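Local coordinates for leucyl-tRNA synthetase subunit alpha (Aquifex aeolicus, PDB 3O0A), which charges tRNA with leucine and, through the CP1 hydrolytic domain studied here, probably clears wrongly aminoacylated tRNA by hydrolysis, at residues R148-A153 / L158-V163; A127-Y132 / I139-A144. All coordinates share one frame; numbering follows the deposited sequence.

Interaction 1: residues R148-A153 / L158-V163; sequences RDWEFA and LPIKVV
Ala-153 and Leu-158 bring the two backbones together where the last turn of helix 147-156 meets the chain that follows it, their CA atoms 4.5 Å apart and joined by a bond from Leu-158 N to Ala-153 O, while the chain beyond draws away in extended form. From Leu-158 N to Ala-153 O is 3.0 Å, and the bond is nearly straight (162° at the hydrogen); the N-H lies in the carbonyl plane and uses a lone pair of the oxygen. Beside it, Ala-153 CB packs against the start of the outgoing chain, 3.9 Å from Leu-158 CB and 3.7 Å from Leu-158 O. Spanning five residues, the bond illustrates the 6→1 hydrogen bonding found at helix C-termini, a longer step than the i to i+4 bonds within the helix, as between Ala-153 N and Asp-149 O. Leu-158 then reaches back toward the helix. With CG beside its backbone N (chi1 -60°), its CD1 methyl meets the edge of the Phe-152 ring near the ring plane, 3.8 Å from both CD2 and CE2. Phe-152 CG is anti to the backbone N (chi1 -167°), which brings the ring to the leucine methyl. Phe-55 of strand 55-58 touches both Ala-153 and Leu-158, so this end of the contact rests on the mixed sheet of the editing domain. Two residues on, Ile-160 also turns its CB toward the helix, whereas Pro-159 between them turns away. Ile-160 CD1 comes obliquely to within 4.3 Å of Trp-150 NE1, a loose van der Waals approach at the solvent-exposed margin. The indole N-H is engaged by Phe-172 O instead, a hydrogen bond that anchors the ring beside the isoleucine.

Interaction 2: residues A127-Y132 / I139-A144; sequences ANYVLY and IMCVPA
Val-130 CG2 touches Ile-139 CD1 at 3.5 Å and Ile-139 CG1 at 3.8 Å, one methyl lying against the end of an isoleucine whose CG1 branch stands between its own backbone N and carbonyl carbon (chi1 62°). The same CG2 also sits over the centre of the Tyr-129 ring, 3.8 Å above its plane, so one methyl touches both the ring face and, at about a right angle to that, the end of the isoleucine. At the far end of that ring, Tyr-129 OH lies 3.7 Å from Cys-141 SG, a van der Waals approach. A type I beta turn from Ala-127 to Val-130 places Val-130 with its CB toward the strand and lets the end of the Tyr-129 side chain reach it. This turn opens the loop that joins two antiparallel strands, 121-127 and 138-141, skipping strand 55-58, which lies between them in the sheet. Val-57 of that middle strand packs against Val-130 and pairs with Ile-139 through the backbone. Farther out, the Tyr-129 hydroxyl is hydrogen-bonded to Asp-149 on helix 147-156, while Lys-104 makes a cation-pi contact with the ring.

In the fold
Read from the N terminus, the two contacts come in series, neither nested nor crossed. Interaction 2 closes first, bracketing the loop that leads from strand 121-127 to strand 138-141. The chain then leaves the sheet, turns into helix 147-156 and, a few residues later, closes interaction 1 around the end of that helix, before running on to strand 164-165. Although separate along the chain, the contacts adjoin in space, their centres about 10 Å apart. Asp-149 joins the two, with OD1 on the Tyr-129 side and OD2 taking the backbone N-H of Val-142. Packing of Trp-150 CB on Pro-143 O adds to this joint between the helix and the loop that leads into it.

Interaction 1: residues R148-A153 / L158-V163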
ATOM      1  N   ARG A 148       8.559  10.197  -0.662  1.00 25.42           N
ATOM      2  CA  ARG A 148       7.329  10.395  -1.441  1.00 25.09           C
ATOM      3  C   ARG A 148       6.109  10.073  -0.566  1.00 23.78           C
ATOM      4  O   ARG A 148       5.136  10.827  -0.550  1.00 24.02           O
ATOM      5  CB  ARG A 148       7.320   9.520  -2.707  1.00 25.30           C
ATOM      6  CG  ARG A 148       8.593   9.570  -3.558  1.00 29.96           C
ATOM      7  CD  ARG A 148       8.542  10.710  -4.563  1.00 35.24           C
ATOM      8  NE  ARG A 148       9.578  10.597  -5.591  1.00 40.65           N
ATOM      9  CZ  ARG A 148      10.749  11.234  -5.571  1.00 44.55           C
ATOM     10  NH1 ARG A 148      11.058  12.046  -4.563  1.00 47.01           N
ATOM     11  NH2 ARG A 148      11.621  11.067  -6.566  1.00 46.40           N
ATOM     12  N   ASP A 149       6.184   8.969   0.181  1.00 22.74           N
ATOM     13  CA  ASP A 149       5.076   8.533   1.045  1.00 21.68           C
ATOM     14  C   ASP A 149       4.904   9.465   2.244  1.00 22.11           C
ATOM     15  O   ASP A 149       3.791   9.697   2.717  1.00 21.78           O
ATOM     16  CB  ASP A 149       5.307   7.097   1.553  1.00 20.83           C
ATOM     17  CG  ASP A 149       5.307   6.050   0.438  1.00 20.74           C
ATOM     18  OD1 ASP A 149       4.702   6.259  -0.643  1.00 21.55           O
ATOM     19  OD2 ASP A 149       5.901   4.981   0.654  1.00 18.40           O
ATOM     20  N   TRP A 150       6.018   9.969   2.762  1.00 23.14           N
ATOM     21  CA  TRP A 150       5.993  10.892   3.884  1.00 24.28           C
ATOM     22  C   TRP A 150       5.208  12.153   3.514  1.00 24.93           C
ATOM     23  O   TRP A 150       4.347  12.603   4.267  1.00 24.83           O
ATOM     24  CB  TRP A 150       7.418  11.275   4.279  1.00 25.71           C
ATOM     25  CG  TRP A 150       7.474  12.116   5.494  1.00 27.65           C
ATOM     26  CD1 TRP A 150       7.631  11.691   6.781  1.00 28.84           C
ATOM     27  CD2 TRP A 150       7.388  13.547   5.551  1.00 29.73           C
ATOM     28  NE1 TRP A 150       7.644  12.766   7.637  1.00 30.41           N
ATOM     29  CE2 TRP A 150       7.489  13.916   6.910  1.00 30.72           C
ATOM     30  CE3 TRP A 150       7.224  14.549   4.587  1.00 29.08           C
ATOM     31  CZ2 TRP A 150       7.448  15.256   7.333  1.00 32.64           C
ATOM     32  CZ3 TRP A 150       7.178  15.886   5.007  1.00 31.26           C
ATOM     33  CH2 TRP A 150       7.288  16.220   6.369  1.00 32.54           C
ATOM     34  N   GLU A 151       5.510  12.692   2.338  1.00 25.47           N
ATOM     35  CA  GLU A 151       4.866  13.917   1.846  1.00 26.86           C
ATOM     36  C   GLU A 151       3.371  13.717   1.596  1.00 25.55           C
ATOM     37  O   GLU A 151       2.558  14.600   1.897  1.00 26.72           O
ATOM     38  CB  GLU A 151       5.572  14.401   0.581  1.00 27.98           C
ATOM     39  CG  GLU A 151       6.982  14.926   0.845  1.00 31.61           C
ATOM     40  CD  GLU A 151       7.860  14.961  -0.400  1.00 35.06           C
ATOM     41  OE1 GLU A 151       7.477  14.396  -1.452  1.00 34.86           O
ATOM     42  OE2 GLU A 151       8.954  15.548  -0.315  1.00 38.74           O
ATOM     43  N   PHE A 152       3.011  12.558   1.053  1.00 23.58           N
ATOM     44  CA  PHE A 152       1.608  12.211   0.884  1.00 21.79           C
ATOM     45  C   PHE A 152       0.904  12.107   2.234  1.00 21.33           C
ATOM     46  O   PHE A 152      -0.201  12.627   2.396  1.00 20.86           O
ATOM     47  CB  PHE A 152       1.441  10.912   0.094  1.00 20.43           C
ATOM     48  CG  PHE A 152       0.025  10.675  -0.373  1.00 20.34           C
ATOM     49  CD1 PHE A 152      -0.436  11.255  -1.555  1.00 20.61           C
ATOM     50  CD2 PHE A 152      -0.848   9.881   0.373  1.00 20.40           C
ATOM     51  CE1 PHE A 152      -1.750  11.043  -1.989  1.00 19.16           C
ATOM     52  CE2 PHE A 152      -2.163   9.664  -0.056  1.00 20.74           C
ATOM     53  CZ  PHE A 152      -2.607  10.244  -1.238  1.00 19.20           C
ATOM     54  N   ALA A 153       1.546  11.447   3.198  1.00 21.46           N
ATOM     55  CA  ALA A 153       0.971  11.275   4.534  1.00 22.04           C
ATOM     56  C   ALA A 153       0.782  12.615   5.248  1.00 24.31           C
ATOM     57  O   ALA A 153      -0.203  12.805   5.958  1.00 24.41           O
ATOM     58  CB  ALA A 153       1.824  10.322   5.384  1.00 22.42           C
ATOM     59  N   LEU A 158      -2.151  10.968   7.269  1.00 25.79           N
ATOM     60  CA  LEU A 158      -1.987   9.520   7.446  1.00 24.71           C
ATOM     61  C   LEU A 158      -0.878   9.186   8.466  1.00 25.17           C
ATOM     62  O   LEU A 158       0.071   9.955   8.611  1.00 25.42           O
ATOM     63  CB  LEU A 158      -1.744   8.850   6.086  1.00 23.25           C
ATOM     64  CG  LEU A 158      -2.889   9.054   5.071  1.00 22.67           C
ATOM     65  CD1 LEU A 158      -2.459   8.720   3.654  1.00 20.77           C
ATOM     66  CD2 LEU A 158      -4.143   8.258   5.462  1.00 23.27           C
ATOM     67  N   PRO A 159      -1.023   8.056   9.196  1.00 24.77           N
ATOM     68  CA  PRO A 159      -0.091   7.656  10.246  1.00 25.38           C
ATOM     69  C   PRO A 159       1.344   7.428   9.781  1.00 25.32           C
ATOM     70  O   PRO A 159       1.583   6.938   8.671  1.00 24.30           O
ATOM     71  CB  PRO A 159      -0.687   6.344  10.761  1.00 24.98           C
ATOM     72  CG  PRO A 159      -2.113   6.418  10.412  1.00 24.08           C
ATOM     73  CD  PRO A 159      -2.132   7.094   9.089  1.00 24.18           C
ATOM     74  N   ILE A 160       2.284   7.796  10.645  1.00 26.07           N
ATOM     75  CA  ILE A 160       3.694   7.541  10.420  1.00 26.33           C
ATOM     76  C   ILE A 160       4.108   6.498  11.455  1.00 25.98           C
ATOM     77  O   ILE A 160       3.864   6.670  12.650  1.00 26.69           O
ATOM     78  CB  ILE A 160       4.546   8.832  10.542  1.00 27.89           C
ATOM     79  CG1 ILE A 160       3.941   9.957   9.693  1.00 28.64           C
ATOM     80  CG2 ILE A 160       5.996   8.559  10.132  1.00 28.52           C
ATOM     81  CD1 ILE A 160       4.435  11.369  10.060  1.00 30.16           C
ATOM     82  N   LYS A 161       4.705   5.402  10.987  1.00 24.02           N
ATOM     83  CA  LYS A 161       5.119   4.310  11.870  1.00 23.49           C
ATOM     84  C   LYS A 161       6.581   3.943  11.615  1.00 22.65           C
ATOM     85  O   LYS A 161       6.933   3.488  10.528  1.00 21.22           O
ATOM     86  CB  LYS A 161       4.213   3.093  11.659  1.00 22.46           C
ATOM     87  CG  LYS A 161       4.520   1.877  12.529  1.00 24.61           C
ATOM     88  CD  LYS A 161       3.515   0.786  12.190  1.00 26.31           C
ATOM     89  CE  LYS A 161       3.670  -0.442  13.049  1.00 27.11           C
ATOM     90  NZ  LYS A 161       2.711  -1.484  12.569  1.00 27.37           N
ATOM     91  N   VAL A 162       7.426   4.151  12.617  1.00 22.85           N
ATOM     92  CA  VAL A 162       8.851   3.844  12.484  1.00 23.00           C
ATOM     93  C   VAL A 162       9.106   2.345  12.631  1.00 22.21           C
ATOM     94  O   VAL A 162       8.660   1.733  13.603  1.00 22.07           O
ATOM     95  CB  VAL A 162       9.711   4.629  13.505  1.00 24.58           C
ATOM     96  CG1 VAL A 162      11.193   4.317  13.306  1.00 25.36           C
ATOM     97  CG2 VAL A 162       9.456   6.129  13.366  1.00 25.40           C
ATOM     98  N   VAL A 163       9.811   1.765  11.657  1.00 21.56           N
ATOM     99  CA  VAL A 163      10.213   0.350  11.721  1.00 21.37           C
ATOM    100  C   VAL A 163      11.707   0.095  11.499  1.00 22.25           C
ATOM    101  O   VAL A 163      12.187  -0.990  11.783  1.00 21.97           O
ATOM    102  CB  VAL A 163       9.382  -0.559  10.772  1.00 19.76           C
ATOM    103  CG1 VAL A 163       7.962  -0.694  11.282  1.00 18.71           C
ATOM    104  CG2 VAL A 163       9.422  -0.044   9.331  1.00 19.19           C
TER

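Interaction 2: residues A127-Y132 / I139-A144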
ATOM      1  N   ALA A 127      -3.320   7.561  -5.958  1.00 13.57           N
ATOM      2  CA  ALA A 127      -2.565   8.834  -5.978  1.00 14.68           C
ATOM      3  C   ALA A 127      -1.789   9.083  -7.264  1.00 14.93           C
ATOM      4  O   ALA A 127      -1.425   8.140  -7.962  1.00 15.23           O
ATOM      5  CB  ALA A 127      -1.642   8.935  -4.764  1.00 15.46           C
ATOM      6  N   ASN A 128      -1.558  10.362  -7.582  1.00 16.75           N
ATOM      7  CA  ASN A 128      -0.889  10.740  -8.834  1.00 17.95           C
ATOM      8  C   ASN A 128       0.573  10.315  -8.913  1.00 18.90           C
ATOM      9  O   ASN A 128       1.075   9.985  -9.998  1.00 20.44           O
ATOM     10  CB  ASN A 128      -1.032  12.240  -9.132  1.00 19.07           C
ATOM     11  CG  ASN A 128      -0.393  13.129  -8.074  1.00 19.19           C
ATOM     12  OD1 ASN A 128      -0.045  12.678  -6.979  1.00 18.66           O
ATOM     13  ND2 ASN A 128      -0.246  14.414  -8.404  1.00 21.51           N
ATOM     14  N   TYR A 129       1.249  10.284  -7.766  1.00 19.26           N
ATOM     15  CA  TYR A 129       2.699  10.037  -7.743  1.00 19.38           C
ATOM     16  C   TYR A 129       3.097   8.568  -7.963  1.00 18.84           C
ATOM     17  O   TYR A 129       4.278   8.256  -8.163  1.00 18.59           O
ATOM     18  CB  TYR A 129       3.326  10.619  -6.462  1.00 20.37           C
ATOM     19  CG  TYR A 129       3.114   9.812  -5.189  1.00 20.24           C
ATOM     20  CD1 TYR A 129       1.933   9.928  -4.440  1.00 21.14           C
ATOM     21  CD2 TYR A 129       4.111   8.964  -4.707  1.00 20.47           C
ATOM     22  CE1 TYR A 129       1.740   9.187  -3.259  1.00 19.63           C
ATOM     23  CE2 TYR A 129       3.926   8.217  -3.527  1.00 19.74           C
ATOM     24  CZ  TYR A 129       2.755   8.341  -2.805  1.00 20.39           C
ATOM     25  OH  TYR A 129       2.588   7.615  -1.642  1.00 20.54           O
ATOM     26  N   VAL A 130       2.109   7.679  -7.934  1.00 17.20           N
ATOM     27  CA  VAL A 130       2.338   6.270  -8.124  1.00 17.29           C
ATOM     28  C   VAL A 130       2.020   5.938  -9.575  1.00 17.21           C
ATOM     29  O   VAL A 130       0.893   6.122 -10.030  1.00 16.38           O
ATOM     30  CB  VAL A 130       1.491   5.432  -7.118  1.00 16.21           C
ATOM     31  CG1 VAL A 130       1.577   3.945  -7.437  1.00 16.55           C
ATOM     32  CG2 VAL A 130       1.982   5.699  -5.704  1.00 16.61           C
ATOM     33  N   LEU A 131       3.039   5.486 -10.300  1.00 18.15           N
ATOM     34  CA  LEU A 131       2.876   5.193 -11.719  1.00 18.89           C
ATOM     35  C   LEU A 131       2.502   3.733 -11.905  1.00 19.05           C
ATOM     36  O   LEU A 131       3.079   2.856 -11.267  1.00 18.68           O
ATOM     37  CB  LEU A 131       4.153   5.535 -12.496  1.00 19.51           C
ATOM     38  CG  LEU A 131       4.564   7.018 -12.474  1.00 19.35           C
ATOM     39  CD1 LEU A 131       5.873   7.251 -13.252  1.00 22.75           C
ATOM     40  CD2 LEU A 131       3.450   7.920 -13.010  1.00 19.80           C
ATOM     41  N   TYR A 132       1.549   3.476 -12.801  1.00 19.81           N
ATOM     42  CA  TYR A 132       1.118   2.107 -13.066  1.00 20.23           C
ATOM     43  C   TYR A 132       2.280   1.211 -13.517  1.00 20.97           C
ATOM     44  O   TYR A 132       2.291   0.012 -13.246  1.00 20.43           O
ATOM     45  CB  TYR A 132      -0.037   2.080 -14.077  1.00 20.96           C
ATOM     46  CG  TYR A 132      -0.641   0.701 -14.252  1.00 21.06           C
ATOM     47  CD1 TYR A 132      -1.216   0.031 -13.172  1.00 20.02           C
ATOM     48  CD2 TYR A 132      -0.621   0.064 -15.485  1.00 24.69           C
ATOM     49  CE1 TYR A 132      -1.764  -1.239 -13.322  1.00 21.28           C
ATOM     50  CE2 TYR A 132      -1.170  -1.213 -15.646  1.00 25.17           C
ATOM     51  CZ  TYR A 132      -1.740  -1.850 -14.559  1.00 22.44           C
ATOM     52  OH  TYR A 132      -2.277  -3.110 -14.716  1.00 23.40           O
ATOM     53  N   ILE A 139       1.524   0.105  -4.517  1.00 12.02           N
ATOM     54  CA  ILE A 139       2.650   0.114  -3.585  1.00 12.96           C
ATOM     55  C   ILE A 139       2.158   0.077  -2.141  1.00 12.62           C
ATOM     56  O   ILE A 139       1.044   0.529  -1.831  1.00 11.45           O
ATOM     57  CB  ILE A 139       3.592   1.341  -3.822  1.00 14.25           C
ATOM     58  CG1 ILE A 139       2.855   2.666  -3.582  1.00 14.10           C
ATOM     59  CG2 ILE A 139       4.200   1.293  -5.241  1.00 15.06           C
ATOM     60  CD1 ILE A 139       3.790   3.867  -3.332  1.00 15.66           C
ATOM     61  N   MET A 140       2.992  -0.473  -1.263  1.00 13.26           N
ATOM     62  CA  MET A 140       2.813  -0.234   0.160  1.00 13.39           C
ATOM     63  C   MET A 140       3.497   1.070   0.524  1.00 14.19           C
ATOM     64  O   MET A 140       4.587   1.395   0.014  1.00 14.50           O
ATOM     65  CB  MET A 140       3.343  -1.389   1.000  1.00 13.51           C
ATOM     66  CG  MET A 140       4.854  -1.510   1.014  1.00 14.07           C
ATOM     67  SD  MET A 140       5.307  -2.991   1.926  1.00 14.83           S
ATOM     68  CE  MET A 140       7.033  -2.606   2.218  1.00 15.73           C
ATOM     69  N   CYS A 141       2.844   1.842   1.384  1.00 14.29           N
ATOM     70  CA  CYS A 141       3.371   3.145   1.727  1.00 15.46           C
ATOM     71  C   CYS A 141       3.846   3.203   3.170  1.00 15.84           C
ATOM     72  O   CYS A 141       3.108   2.888   4.099  1.00 15.25           O
ATOM     73  CB  CYS A 141       2.338   4.229   1.421  1.00 15.73           C
ATOM     74  SG  CYS A 141       1.843   4.223  -0.321  1.00 19.43           S
ATOM     75  N   VAL A 142       5.099   3.617   3.325  1.00 15.98           N
ATOM     76  CA  VAL A 142       5.796   3.606   4.599  1.00 17.05           C
ATOM     77  C   VAL A 142       6.341   5.033   4.782  1.00 18.26           C
ATOM     78  O   VAL A 142       7.510   5.312   4.481  1.00 18.78           O
ATOM     79  CB  VAL A 142       6.928   2.554   4.612  1.00 16.96           C
ATOM     80  CG1 VAL A 142       7.630   2.489   5.987  1.00 17.83           C
ATOM     81  CG2 VAL A 142       6.375   1.168   4.220  1.00 15.76           C
ATOM     82  N   PRO A 143       5.481   5.952   5.255  1.00 18.94           N
ATOM     83  CA  PRO A 143       5.899   7.353   5.351  1.00 20.15           C
ATOM     84  C   PRO A 143       7.135   7.599   6.213  1.00 21.73           C
ATOM     85  O   PRO A 143       7.858   8.561   5.963  1.00 22.73           O
ATOM     86  CB  PRO A 143       4.692   8.069   5.969  1.00 20.82           C
ATOM     87  CG  PRO A 143       3.585   7.121   5.959  1.00 19.81           C
ATOM     88  CD  PRO A 143       4.092   5.738   5.701  1.00 18.70           C
ATOM     89  N   ALA A 144       7.371   6.752   7.214  1.00 21.43           N
ATOM     90  CA  ALA A 144       8.576   6.880   8.040  1.00 22.66           C
ATOM     91  C   ALA A 144       9.876   6.734   7.241  1.00 23.09           C
ATOM     92  O   ALA A 144      10.907   7.282   7.635  1.00 24.80           O
ATOM     93  CB  ALA A 144       8.542   5.881   9.193  1.00 22.81           C
TER